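Local coordinates for protein phosphoserine phosphatase (Thermococcus onnurineus, PDB 4AP9) that probably hydrolyses L-phosphoserine to L-serine and phosphate with the help of magnesium, the last step of serine biosynthesis, at residues 23-28 with 106-111; 10-15 with 89-94; 118-123 with 145-150; 171-176 with 190-195. One frame throughout, in Å; residues are numbered along the deposited sequence.

Contacts 1, 2 and 4 are buried and apolar where side chains meet, whereas contact 3 is partly buried and mixes apolar, charged and water-mediated contacts at an interface with another subunit. Contacts 2, 3 and 4 all reach the central sheet. In contacts 2 and 4, helices 82-93 and 189-197 pack side by side on one face of it; contact 3 sits on the other face, where Leu145 and Phe148 touch Val13 and Val11 of the strand used in contact 2. Contact 1 lies apart, where the helical region inserted after strand 11-15 meets the core. It still touches contact 3 through Glu106, which forms a salt bridge with Arg123.

Contact 1: residues 23-28 with 106-111; sequences FEFWRE and EEVLEP
Phe23 and Phe25, at the start of the helical cap that follows the first core strand in this haloacid dehalogenase fold, meet Val108 in the loop after strand 97-102. The valine divides its two methyls between the two rings. Its CG1 comes within 3.6 Å of Phe23 CE2, while CG2 lies 4.0 Å from Phe25 CD1. Each phenylalanine crosses the short valine at roughly a right angle. Both benzyl groups extend with CG trans to the main-chain N (chi1 180° in Phe23, 176° in Phe25), which carries the rings out toward the loop. A branched aliphatic residue suits this spot because one side chain can serve two aromatic partners.

The rings also pack within their own segment. The backbone N of Phe25 lies 3.6 Å above one face of the Phe23 ring, near its rim, and Phe25 turns its edge to Trp26, CD2 standing over the middle of the indole. Glu24, the N-cap residue of helix 25-33, forms a salt bridge with Arg27, NE donating to OE1 at 2.8 Å, nearly straight at 163° but from above the carboxylate plane. The same oxygen is bound by the hydroxyl of Tyr160, a residue of the sulfonate-ligand pocket.

Thr74 touches both Phe23 and Val108, and Phe71 of helix 68-73 packs on Val108. Trp26 and Arg27 lean against helix 36-47; on the loop side, Leu109 and Glu106 rest on Phe119 of strand 118-127.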
loop_
_atom_site.group_PDB
_atom_site.type_symbol
_atom_site.label_atom_id
_atom_site.label_comp_id
_atom_site.label_asym_id
_atom_site.label_seq_id
_atom_site.Cartn_x
_atom_site.Cartn_y
_atom_site.Cartn_z
ATOM N N PHE A 23 24.647 23.942 -22.098
ATOM C CA PHE A 23 24.569 23.227 -23.374
ATOM C C PHE A 23 23.200 22.582 -23.582
ATOM O O PHE A 23 22.665 21.907 -22.697
ATOM C CB PHE A 23 25.674 22.174 -23.529
ATOM C CG PHE A 23 25.596 21.431 -24.834
ATOM C CD1 PHE A 23 25.868 22.079 -26.027
ATOM C CD2 PHE A 23 25.197 20.101 -24.873
ATOM C CE1 PHE A 23 25.773 21.411 -27.240
ATOM C CE2 PHE A 23 25.094 19.427 -26.086
ATOM C CZ PHE A 23 25.393 20.082 -27.266
ATOM N N GLU A 24 22.633 22.809 -24.761
ATOM C CA GLU A 24 21.332 22.266 -25.109
ATOM C C GLU A 24 21.420 21.499 -26.420
ATOM O O GLU A 24 21.374 22.094 -27.495
ATOM C CB GLU A 24 20.314 23.396 -25.219
ATOM C CG GLU A 24 20.035 24.035 -23.880
ATOM C CD GLU A 24 18.979 25.107 -23.965
ATOM O OE1 GLU A 24 17.781 24.755 -23.997
ATOM O OE2 GLU A 24 19.361 26.295 -24.008
ATOM N N PHE A 25 21.549 20.179 -26.318
ATOM C CA PHE A 25 21.744 19.319 -27.495
ATOM C C PHE A 25 20.819 19.608 -28.680
ATOM O O PHE A 25 21.258 19.629 -29.831
ATOM C CB PHE A 25 21.610 17.844 -27.099
ATOM C CG PHE A 25 21.698 16.896 -28.260
ATOM C CD1 PHE A 25 22.929 16.493 -28.745
ATOM C CD2 PHE A 25 20.549 16.389 -28.853
ATOM C CE1 PHE A 25 23.025 15.620 -29.819
ATOM C CE2 PHE A 25 20.640 15.504 -29.933
ATOM C CZ PHE A 25 21.880 15.122 -30.410
ATOM N N TRP A 26 19.523 19.780 -28.429
ATOM C CA TRP A 26 18.608 19.988 -29.547
ATOM C C TRP A 26 18.771 21.351 -30.251
ATOM O O TRP A 26 18.603 21.447 -31.480
ATOM C CB TRP A 26 17.144 19.688 -29.156
ATOM C CG TRP A 26 16.915 18.210 -28.880
ATOM C CD1 TRP A 26 16.613 17.633 -27.671
ATOM C CD2 TRP A 26 17.020 17.125 -29.822
ATOM N NE1 TRP A 26 16.488 16.267 -27.814
ATOM C CE2 TRP A 26 16.750 15.930 -29.114
ATOM C CE3 TRP A 26 17.304 17.055 -31.187
ATOM C CZ2 TRP A 26 16.751 14.677 -29.735
ATOM C CZ3 TRP A 26 17.308 15.804 -31.804
ATOM C CH2 TRP A 26 17.037 14.631 -31.071
ATOM N N ARG A 27 19.106 22.386 -29.485
ATOM C CA ARG A 27 19.399 23.695 -30.068
ATOM C C ARG A 27 20.682 23.602 -30.892
ATOM O O ARG A 27 20.793 24.206 -31.955
ATOM C CB ARG A 27 19.535 24.767 -28.987
ATOM C CG ARG A 27 18.249 24.937 -28.187
ATOM C CD ARG A 27 18.288 26.127 -27.247
ATOM N NE ARG A 27 17.113 26.129 -26.371
ATOM C CZ ARG A 27 15.914 26.593 -26.708
ATOM N NH1 ARG A 27 15.703 27.109 -27.915
ATOM N NH2 ARG A 27 14.915 26.544 -25.831
ATOM N N GLU A 28 21.644 22.824 -30.411
ATOM C CA GLU A 28 22.860 22.585 -31.188
ATOM C C GLU A 28 22.574 21.789 -32.467
ATOM O O GLU A 28 23.125 22.083 -33.538
ATOM C CB GLU A 28 23.915 21.889 -30.327
ATOM C CG GLU A 28 25.232 21.601 -31.038
ATOM C CD GLU A 28 26.051 22.849 -31.347
ATOM O OE1 GLU A 28 25.605 23.971 -31.019
ATOM O OE2 GLU A 28 27.150 22.695 -31.917
ATOM N N GLU A 106 23.599 10.219 -22.749
ATOM C CA GLU A 106 24.781 9.941 -21.938
ATOM C C GLU A 106 26.067 10.158 -22.719
ATOM O O GLU A 106 27.090 10.538 -22.149
ATOM C CB GLU A 106 24.760 8.500 -21.412
ATOM C CG GLU A 106 23.779 8.297 -20.252
ATOM C CD GLU A 106 24.047 7.021 -19.468
ATOM O OE1 GLU A 106 24.959 6.256 -19.868
ATOM O OE2 GLU A 106 23.346 6.796 -18.443
ATOM N N GLU A 107 26.006 9.902 -24.025
ATOM C CA GLU A 107 27.176 9.944 -24.885
ATOM C C GLU A 107 27.687 11.380 -24.996
ATOM O O GLU A 107 28.899 11.632 -25.017
ATOM C CB GLU A 107 26.845 9.346 -26.265
ATOM C CG GLU A 107 26.431 7.843 -26.237
ATOM C CD GLU A 107 24.916 7.604 -26.057
ATOM O OE1 GLU A 107 24.191 8.524 -25.629
ATOM O OE2 GLU A 107 24.444 6.491 -26.382
ATOM N N VAL A 108 26.750 12.316 -25.037
ATOM C CA VAL A 108 27.078 13.733 -25.087
ATOM C C VAL A 108 27.411 14.312 -23.698
ATOM O O VAL A 108 28.253 15.207 -23.568
ATOM C CB VAL A 108 25.926 14.508 -25.723
ATOM C CG1 VAL A 108 26.146 15.991 -25.611
ATOM C CG2 VAL A 108 25.793 14.107 -27.179
ATOM N N LEU A 109 26.768 13.786 -22.664
ATOM C CA LEU A 109 26.972 14.308 -21.309
ATOM C C LEU A 109 28.063 13.531 -20.579
ATOM O O LEU A 109 28.193 13.596 -19.359
ATOM C CB LEU A 109 25.664 14.277 -20.519
ATOM C CG LEU A 109 24.603 15.260 -21.023
ATOM C CD1 LEU A 109 23.297 15.101 -20.239
ATOM C CD2 LEU A 109 25.111 16.702 -20.952
ATOM N N GLU A 110 28.855 12.812 -21.352
ATOM C CA GLU A 110 29.944 12.011 -20.821
ATOM C C GLU A 110 30.850 12.733 -19.797
ATOM O O GLU A 110 31.299 12.121 -18.821
ATOM C CB GLU A 110 30.746 11.433 -21.988
ATOM C CG GLU A 110 31.805 10.447 -21.579
ATOM C CD GLU A 110 33.106 11.122 -21.235
ATOM O OE1 GLU A 110 33.232 12.340 -21.508
ATOM O OE2 GLU A 110 33.997 10.438 -20.683
ATOM N N PRO A 111 31.119 14.033 -20.003
ATOM C CA PRO A 111 31.970 14.695 -19.002
ATOM C C PRO A 111 31.431 14.624 -17.558
ATOM O O PRO A 111 32.211 14.710 -16.610
ATOM C CB PRO A 111 32.034 16.153 -19.503
ATOM C CG PRO A 111 31.818 16.056 -20.979
ATOM C CD PRO A 111 30.852 14.897 -21.171
#

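Contact 2: residues 10-15 with 89-94; sequences KVAVID and ETLREK
The apolar part of this contact is Leu91 of helix 82-93 set against Ala12 and Ile14 of strand 11-15. Its forked end serves both: CD2 is 3.9 Å from Ala12 CB, and CD1 meets Ile14 CD1 at 3.8 Å. Ala12 and Ile14 are two apart on the strand and so face the helix together, with Val13 turned to the other side of the sheet. The small alanine lets the leucine come close to the strand, and the longer isoleucine reaches out to meet it, its CG1 lying beside the main-chain N (chi1 -56°). Met156 of strand 153-157 touches all three residues.

Polar contact is confined to the end of the pair. Lys10 sends its amino group to 3.5 Å, NZ to O, from the carbonyl of Lys94, a close approach rather than a hydrogen bond. Its NZ bonds weakly to Gly95 O, and the ammonium makes a cation-pi contact with Phe96. Lys94 directs its own NZ to Leu199 O.

Strand 11-15, helix 82-93 and the parallel strand 97-102 form a beta-alpha-beta unit with the helical cap inserted into its crossover, an arrangement characteristic of the Rossmann-like core of haloacid dehalogenases.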
loop_
_atom_site.group_PDB
_atom_site.type_symbol
_atom_site.label_atom_id
_atom_site.label_comp_id
_atom_site.label_asym_id
_atom_site.label_seq_id
_atom_site.Cartn_x
_atom_site.Cartn_y
_atom_site.Cartn_z
ATOM N N LYS A 10 20.539 10.790 2.439
ATOM C CA LYS A 10 19.621 11.604 1.643
ATOM C C LYS A 10 20.205 11.824 0.261
ATOM O O LYS A 10 21.422 11.921 0.101
ATOM C CB LYS A 10 19.324 12.946 2.332
ATOM C CG LYS A 10 20.548 13.777 2.711
ATOM C CD LYS A 10 20.194 14.799 3.795
ATOM C CE LYS A 10 21.423 15.516 4.302
ATOM N NZ LYS A 10 22.419 14.552 4.816
ATOM N N VAL A 11 19.329 11.905 -0.734
ATOM C CA VAL A 11 19.748 11.947 -2.117
ATOM C C VAL A 11 19.589 13.349 -2.671
ATOM O O VAL A 11 18.551 13.979 -2.499
ATOM C CB VAL A 11 18.954 10.939 -2.953
ATOM C CG1 VAL A 11 19.322 11.050 -4.420
ATOM C CG2 VAL A 11 19.217 9.536 -2.421
ATOM N N ALA A 12 20.658 13.847 -3.273
ATOM C CA ALA A 12 20.630 15.116 -3.988
ATOM C C ALA A 12 20.587 14.789 -5.473
ATOM O O ALA A 12 21.575 14.298 -6.032
ATOM C CB ALA A 12 21.872 15.920 -3.662
ATOM N N VAL A 13 19.439 15.022 -6.108
ATOM C CA VAL A 13 19.285 14.774 -7.549
ATOM C C VAL A 13 19.459 16.096 -8.276
ATOM O O VAL A 13 18.791 17.086 -7.943
ATOM C CB VAL A 13 17.897 14.196 -7.891
ATOM C CG1 VAL A 13 17.745 13.957 -9.398
ATOM C CG2 VAL A 13 17.660 12.893 -7.134
ATOM N N ILE A 14 20.370 16.114 -9.249
ATOM C CA ILE A 14 20.543 17.282 -10.099
ATOM C C ILE A 14 20.182 16.974 -11.548
ATOM O O ILE A 14 20.792 16.099 -12.172
ATOM C CB ILE A 14 22.005 17.809 -10.063
ATOM C CG1 ILE A 14 22.442 18.109 -8.625
ATOM C CG2 ILE A 14 22.142 19.052 -10.950
ATOM C CD1 ILE A 14 23.920 18.310 -8.488
ATOM N N ASP A 15 19.189 17.690 -12.077
ATOM C CA ASP A 15 18.893 17.651 -13.505
ATOM C C ASP A 15 19.939 18.530 -14.180
ATOM O O ASP A 15 19.964 19.736 -13.953
ATOM C CB ASP A 15 17.479 18.171 -13.768
ATOM C CG ASP A 15 17.019 17.936 -15.195
ATOM O OD1 ASP A 15 17.534 17.004 -15.841
ATOM O OD2 ASP A 15 16.139 18.689 -15.674
ATOM N N GLU A 89 30.818 18.537 -4.964
ATOM C CA GLU A 89 31.694 18.230 -3.830
ATOM C C GLU A 89 31.119 18.732 -2.492
ATOM O O GLU A 89 31.265 18.072 -1.452
ATOM C CB GLU A 89 33.103 18.778 -4.067
ATOM C CG GLU A 89 33.824 18.073 -5.201
ATOM C CD GLU A 89 35.204 18.635 -5.484
ATOM O OE1 GLU A 89 35.566 19.691 -4.917
ATOM O OE2 GLU A 89 35.925 18.013 -6.289
ATOM N N THR A 90 30.464 19.888 -2.528
ATOM C CA THR A 90 29.867 20.464 -1.333
ATOM C C THR A 90 28.652 19.659 -0.873
ATOM O O THR A 90 28.490 19.384 0.320
ATOM C CB THR A 90 29.467 21.921 -1.559
ATOM O OG1 THR A 90 30.617 22.660 -1.995
ATOM C CG2 THR A 90 28.936 22.536 -0.250
ATOM N N LEU A 91 27.803 19.279 -1.823
ATOM C CA LEU A 91 26.715 18.353 -1.530
ATOM C C LEU A 91 27.196 17.117 -0.768
ATOM O O LEU A 91 26.582 16.716 0.224
ATOM C CB LEU A 91 26.012 17.940 -2.818
ATOM C CG LEU A 91 25.074 19.008 -3.369
ATOM C CD1 LEU A 91 24.759 18.743 -4.844
ATOM C CD2 LEU A 91 23.801 19.068 -2.546
ATOM N N ARG A 92 28.283 16.503 -1.223
ATOM C CA ARG A 92 28.836 15.366 -0.483
ATOM C C ARG A 92 29.276 15.737 0.930
ATOM O O ARG A 92 29.007 14.996 1.871
ATOM C CB ARG A 92 30.009 14.739 -1.216
ATOM C CG ARG A 92 29.622 13.944 -2.421
ATOM C CD ARG A 92 30.741 12.985 -2.763
ATOM N NE ARG A 92 30.536 12.395 -4.073
ATOM C CZ ARG A 92 31.068 12.877 -5.190
ATOM N NH1 ARG A 92 31.839 13.955 -5.148
ATOM N NH2 ARG A 92 30.837 12.280 -6.349
ATOM N N GLU A 93 29.965 16.868 1.073
ATOM C CA GLU A 93 30.370 17.339 2.397
ATOM C C GLU A 93 29.153 17.482 3.303
ATOM O O GLU A 93 29.214 17.188 4.503
ATOM C CB GLU A 93 31.079 18.692 2.310
ATOM C CG GLU A 93 32.397 18.688 1.564
ATOM C CD GLU A 93 33.030 20.067 1.525
ATOM O OE1 GLU A 93 32.892 20.813 2.522
ATOM O OE2 GLU A 93 33.660 20.404 0.499
ATOM N N LYS A 94 28.053 17.945 2.722
ATOM C CA LYS A 94 26.838 18.204 3.479
ATOM C C LYS A 94 26.034 16.925 3.718
ATOM O O LYS A 94 24.942 16.965 4.280
ATOM C CB LYS A 94 25.980 19.259 2.780
ATOM C CG LYS A 94 26.668 20.605 2.577
ATOM C CD LYS A 94 27.256 21.129 3.876
ATOM C CE LYS A 94 27.813 22.543 3.704
ATOM N NZ LYS A 94 28.262 23.121 5.000
#

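Contact 3: residues 118-123 with 145-150; sequences EFMANR and LKRFRD
With CG of Glu118 opposite its carbonyl carbon (chi1 -63°) and the chain extended beyond, the carboxylate reaches Phe148, whose benzyl group takes a similar first torsion (-50°) and comes from the opposite direction. OE2 lies at the ring's edge, near its plane, 3.8 Å from Phe148 CE1, and the carboxylate and ring planes are turned 65° apart. An aromatic edge suits this place because its C-H groups carry the ring's partial positive charge. Arg147 CB lies over one face of the same ring, and this residue's guanidinium continues toward selenomethionine Met120, whose CE stops 4.0 Å from NH1 as the two side chains cross.

Glu118 and Arg147 are linked through a water that donates to OE1 at 2.6 Å and accepts from NH1 at 3.1 Å; the direct separation of OE1 and NH1 is 4.9 Å. Their direct salt bridges run elsewhere: Glu118 to Lys97 and to Arg147 of a third subunit, and Arg147 to Glu118 of that same subunit.

Strand 118-127 borders strand 97-102, whose Lys97 and Val99 touch Phe148, as does Val11 of strand 11-15. The turn at 145-150, which leads from helix 141-145 to strand 153-157, thereby packs against this face of the sheet.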
loop_
_atom_site.group_PDB
_atom_site.type_symbol
_atom_site.label_atom_id
_atom_site.label_comp_id
_atom_site.label_asym_id
_atom_site.label_seq_id
_atom_site.Cartn_x
_atom_site.Cartn_y
_atom_site.Cartn_z
ATOM N N GLU A 118 25.896 8.629 -8.684
ATOM C CA GLU A 118 25.189 7.895 -9.727
ATOM C C GLU A 118 24.893 8.824 -10.910
ATOM O O GLU A 118 24.768 10.042 -10.753
ATOM C CB GLU A 118 23.880 7.281 -9.212
ATOM C CG GLU A 118 24.066 6.247 -8.111
ATOM C CD GLU A 118 22.812 5.422 -7.861
ATOM O OE1 GLU A 118 22.198 4.949 -8.833
ATOM O OE2 GLU A 118 22.444 5.230 -6.683
ATOM N N PHE A 119 24.779 8.245 -12.089
ATOM C CA PHE A 119 24.542 9.023 -13.302
ATOM C C PHE A 119 23.502 8.296 -14.139
ATOM O O PHE A 119 23.594 7.084 -14.327
ATOM C CB PHE A 119 25.868 9.156 -14.066
ATOM C CG PHE A 119 25.759 9.829 -15.420
ATOM C CD1 PHE A 119 25.635 11.206 -15.523
ATOM C CD2 PHE A 119 25.831 9.084 -16.589
ATOM C CE1 PHE A 119 25.555 11.826 -16.780
ATOM C CE2 PHE A 119 25.752 9.695 -17.842
ATOM C CZ PHE A 119 25.610 11.070 -17.932
HETATM N N MSE A 120 22.509 9.022 -14.649
HETATM C CA MSE A 120 21.510 8.422 -15.531
HETATM C C MSE A 120 21.022 9.383 -16.605
HETATM O O MSE A 120 20.571 10.485 -16.301
HETATM C CB MSE A 120 20.283 7.959 -14.746
HETATM C CG MSE A 120 19.081 7.615 -15.637
HETATM SE SE MSE A 120 19.322 5.932 -16.597
HETATM C CE MSE A 120 20.120 5.005 -15.123
ATOM N N ALA A 121 21.080 8.940 -17.855
ATOM C CA ALA A 121 20.443 9.667 -18.949
ATOM C C ALA A 121 20.003 8.677 -20.019
ATOM O O ALA A 121 20.196 7.466 -19.884
ATOM C CB ALA A 121 21.398 10.706 -19.549
ATOM N N ASN A 122 19.412 9.192 -21.086
ATOM C CA ASN A 122 18.998 8.333 -22.187
ATOM C C ASN A 122 20.212 7.970 -23.039
ATOM O O ASN A 122 21.309 8.430 -22.762
ATOM C CB ASN A 122 17.882 9.012 -22.974
ATOM C CG ASN A 122 16.567 9.006 -22.209
ATOM O OD1 ASN A 122 16.255 8.028 -21.529
ATOM N ND2 ASN A 122 15.809 10.095 -22.286
ATOM N N ARG A 123 20.047 7.095 -24.023
ATOM C CA ARG A 123 21.199 6.697 -24.835
ATOM C C ARG A 123 20.833 6.749 -26.301
ATOM O O ARG A 123 19.650 6.827 -26.652
ATOM C CB ARG A 123 21.722 5.300 -24.440
ATOM C CG ARG A 123 22.528 5.308 -23.129
ATOM C CD ARG A 123 23.038 3.904 -22.700
ATOM N NE ARG A 123 23.778 4.023 -21.446
ATOM C CZ ARG A 123 23.937 3.061 -20.538
ATOM N NH1 ARG A 123 23.412 1.856 -20.721
ATOM N NH2 ARG A 123 24.630 3.311 -19.432
ATOM N N LEU A 145 12.810 9.131 -10.201
ATOM C CA LEU A 145 13.010 9.389 -8.770
ATOM C C LEU A 145 12.440 8.314 -7.837
ATOM O O LEU A 145 12.861 8.218 -6.686
ATOM C CB LEU A 145 12.470 10.765 -8.374
ATOM C CG LEU A 145 13.491 11.899 -8.208
ATOM C CD1 LEU A 145 14.293 12.119 -9.476
ATOM C CD2 LEU A 145 12.815 13.197 -7.761
ATOM N N LYS A 146 11.486 7.528 -8.329
ATOM C CA LYS A 146 10.942 6.404 -7.561
ATOM C C LYS A 146 12.036 5.429 -7.134
ATOM O O LYS A 146 11.857 4.646 -6.206
ATOM C CB LYS A 146 9.876 5.659 -8.367
ATOM C CG LYS A 146 8.584 6.422 -8.584
ATOM C CD LYS A 146 7.599 5.565 -9.365
ATOM C CE LYS A 146 6.241 6.232 -9.492
ATOM N NZ LYS A 146 5.291 5.425 -10.326
ATOM N N ARG A 147 13.166 5.476 -7.837
ATOM C CA ARG A 147 14.336 4.674 -7.499
ATOM C C ARG A 147 14.834 4.957 -6.075
ATOM O O ARG A 147 15.443 4.102 -5.423
ATOM C CB ARG A 147 15.422 5.031 -8.511
ATOM C CG ARG A 147 16.611 4.136 -8.528
ATOM C CD ARG A 147 17.372 4.357 -9.828
ATOM N NE ARG A 147 16.758 3.653 -10.951
ATOM C CZ ARG A 147 17.465 3.045 -11.902
ATOM N NH1 ARG A 147 18.790 3.080 -11.850
ATOM N NH2 ARG A 147 16.859 2.415 -12.904
ATOM N N PHE A 148 14.561 6.169 -5.600
ATOM C CA PHE A 148 15.030 6.625 -4.305
ATOM C C PHE A 148 13.867 6.880 -3.347
ATOM O O PHE A 148 13.948 7.733 -2.473
ATOM C CB PHE A 148 15.882 7.885 -4.512
ATOM C CG PHE A 148 16.921 7.705 -5.577
ATOM C CD1 PHE A 148 18.060 6.965 -5.321
ATOM C CD2 PHE A 148 16.734 8.226 -6.843
ATOM C CE1 PHE A 148 19.014 6.767 -6.306
ATOM C CE2 PHE A 148 17.676 8.023 -7.835
ATOM C CZ PHE A 148 18.812 7.300 -7.571
ATOM N N ARG A 149 12.796 6.113 -3.506
ATOM C CA ARG A 149 11.575 6.331 -2.742
ATOM C C ARG A 149 11.730 5.976 -1.269
ATOM O O ARG A 149 10.956 6.439 -0.446
ATOM C CB ARG A 149 10.415 5.536 -3.344
ATOM C CG ARG A 149 10.610 4.024 -3.285
ATOM C CD ARG A 149 9.559 3.278 -4.107
ATOM N NE ARG A 149 8.225 3.317 -3.510
ATOM C CZ ARG A 149 7.727 2.358 -2.733
ATOM N NH1 ARG A 149 8.455 1.284 -2.443
ATOM N NH2 ARG A 149 6.502 2.473 -2.239
ATOM N N ASP A 150 12.731 5.172 -0.931
ATOM C CA ASP A 150 12.888 4.737 0.453
ATOM C C ASP A 150 13.575 5.759 1.355
ATOM O O ASP A 150 13.653 5.570 2.565
ATOM C CB ASP A 150 13.595 3.381 0.515
ATOM C CG ASP A 150 12.766 2.279 -0.097
ATOM O OD1 ASP A 150 11.568 2.202 0.244
ATOM O OD2 ASP A 150 13.299 1.502 -0.926
HETATM O O HOH W 1 20.454 5.404 -10.771
#

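Contact 4: residues 171-176 with 190-195; sequences MGIAVG and KELVDF
Ile173 CD1 sits between two residues of the final helix, 3.8 Å from Leu192 CD1 and 3.7 Å from Phe195 CE2. Its other branch also touches the leucine, CG2 lying 3.8 Å from Leu192 CD1, so that two carbons of one isoleucine touch the same methyl. Leu192 gives its second methyl to the strand as well: CD2 approaches Val175 CG2 at 4.1 Å, the valine crossing it at about a right angle. Branched residues suit such a strand, since they present methyls to the helix close to the backbone. Leu192 and Phe195 lie almost one helical turn apart; in both, a first torsion near 180° (-178° and -179°) points the side chain at the strand, where they meet Ile173 from two positions.

Strand 171-175 and helix 190-195 run nearly antiparallel, at 152°, with their axes 9.7 Å apart at closest approach. This is a helix layered over a strand of the Rossmann-like sheet, the chain having first added the edge strand 184-186 and then turned back to run over strand 171-175.

Val186 of that edge strand touches both Ile173 and Val175, while Met156 of strand 153-157, on the inner side, touches Ile173 and Leu192. Beyond, Leu192 and Val193 pack against Leu87 of helix 82-93, bringing the two helices of this layer together. Phe195 also packs on Met3 of a second subunit and Leu57 of a fourth.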
loop_
_atom_site.group_PDB
_atom_site.type_symbol
_atom_site.label_atom_id
_atom_site.label_comp_id
_atom_site.label_asym_id
_atom_site.label_seq_id
_atom_site.Cartn_x
_atom_site.Cartn_y
_atom_site.Cartn_z
HETATM N N MSE A 171 12.268 18.475 -1.050
HETATM C CA MSE A 171 12.620 19.878 -1.152
HETATM C C MSE A 171 13.150 20.044 -2.566
HETATM O O MSE A 171 13.970 19.247 -3.012
HETATM C CB MSE A 171 13.705 20.225 -0.128
HETATM C CG MSE A 171 14.160 21.676 -0.163
HETATM SE SE MSE A 171 15.503 22.119 1.194
HETATM C CE MSE A 171 14.501 21.658 2.789
ATOM N N GLY A 172 12.663 21.053 -3.279
ATOM C CA GLY A 172 13.049 21.252 -4.659
ATOM C C GLY A 172 13.547 22.663 -4.885
ATOM O O GLY A 172 12.999 23.606 -4.327
ATOM N N ILE A 173 14.612 22.798 -5.674
ATOM C CA ILE A 173 15.174 24.100 -5.987
ATOM C C ILE A 173 15.267 24.254 -7.492
ATOM O O ILE A 173 15.894 23.441 -8.176
ATOM C CB ILE A 173 16.602 24.272 -5.432
ATOM C CG1 ILE A 173 16.631 23.992 -3.934
ATOM C CG2 ILE A 173 17.123 25.686 -5.707
ATOM C CD1 ILE A 173 18.042 24.026 -3.326
ATOM N N ALA A 174 14.653 25.316 -8.002
ATOM C CA ALA A 174 14.770 25.666 -9.415
ATOM C C ALA A 174 15.880 26.688 -9.625
ATOM O O ALA A 174 16.152 27.501 -8.747
ATOM C CB ALA A 174 13.438 26.204 -9.940
ATOM N N VAL A 175 16.528 26.638 -10.788
ATOM C CA VAL A 175 17.589 27.579 -11.112
ATOM C C VAL A 175 17.284 28.422 -12.346
ATOM O O VAL A 175 17.103 27.886 -13.436
ATOM C CB VAL A 175 18.898 26.845 -11.405
ATOM C CG1 VAL A 175 20.009 27.848 -11.700
ATOM C CG2 VAL A 175 19.273 25.935 -10.238
ATOM N N GLY A 176 17.234 29.740 -12.176
ATOM C CA GLY A 176 17.002 30.627 -13.305
ATOM C C GLY A 176 15.639 30.925 -13.911
ATOM O O GLY A 176 15.479 31.897 -14.651
ATOM N N LYS A 190 25.780 29.814 -9.194
ATOM C CA LYS A 190 26.562 30.412 -8.123
ATOM C C LYS A 190 25.720 30.526 -6.856
ATOM O O LYS A 190 26.148 30.143 -5.769
ATOM C CB LYS A 190 27.081 31.790 -8.547
ATOM C CG LYS A 190 27.784 32.558 -7.442
ATOM C CD LYS A 190 29.089 31.880 -7.042
ATOM C CE LYS A 190 29.657 32.468 -5.750
ATOM N NZ LYS A 190 30.233 33.843 -5.900
ATOM N N GLU A 191 24.510 31.051 -7.008
ATOM C CA GLU A 191 23.589 31.175 -5.890
ATOM C C GLU A 191 23.274 29.796 -5.302
ATOM O O GLU A 191 23.151 29.644 -4.082
ATOM C CB GLU A 191 22.313 31.868 -6.368
ATOM C CG GLU A 191 21.429 32.425 -5.268
ATOM C CD GLU A 191 20.425 33.432 -5.806
ATOM O OE1 GLU A 191 20.864 34.467 -6.348
ATOM O OE2 GLU A 191 19.204 33.193 -5.690
ATOM N N LEU A 192 23.152 28.789 -6.165
ATOM C CA LEU A 192 22.841 27.438 -5.699
ATOM C C LEU A 192 23.988 26.893 -4.863
ATOM O O LEU A 192 23.767 26.308 -3.805
ATOM C CB LEU A 192 22.552 26.495 -6.870
ATOM C CG LEU A 192 22.175 25.058 -6.501
ATOM C CD1 LEU A 192 20.897 25.021 -5.668
ATOM C CD2 LEU A 192 22.021 24.201 -7.755
ATOM N N VAL A 193 25.213 27.080 -5.341
ATOM C CA VAL A 193 26.389 26.664 -4.587
ATOM C C VAL A 193 26.396 27.340 -3.207
ATOM O O VAL A 193 26.630 26.697 -2.188
ATOM C CB VAL A 193 27.682 27.000 -5.349
ATOM C CG1 VAL A 193 28.885 26.771 -4.478
ATOM C CG2 VAL A 193 27.773 26.148 -6.616
ATOM N N ASP A 194 26.117 28.638 -3.190
ATOM C CA ASP A 194 26.094 29.395 -1.939
ATOM C C ASP A 194 25.045 28.864 -0.981
ATOM O O ASP A 194 25.276 28.780 0.224
ATOM C CB ASP A 194 25.849 30.876 -2.211
ATOM C CG ASP A 194 27.070 31.568 -2.775
ATOM O OD1 ASP A 194 28.182 31.004 -2.652
ATOM O OD2 ASP A 194 26.918 32.670 -3.343
ATOM N N PHE A 195 23.889 28.501 -1.524
ATOM C CA PHE A 195 22.835 27.918 -0.718
ATOM C C PHE A 195 23.282 26.598 -0.087
ATOM O O PHE A 195 23.129 26.373 1.110
ATOM C CB PHE A 195 21.569 27.712 -1.553
ATOM C CG PHE A 195 20.426 27.132 -0.772
ATOM C CD1 PHE A 195 19.545 27.956 -0.092
ATOM C CD2 PHE A 195 20.244 25.761 -0.699
ATOM C CE1 PHE A 195 18.503 27.419 0.637
ATOM C CE2 PHE A 195 19.200 25.220 0.029
ATOM C CZ PHE A 195 18.331 26.049 0.690
#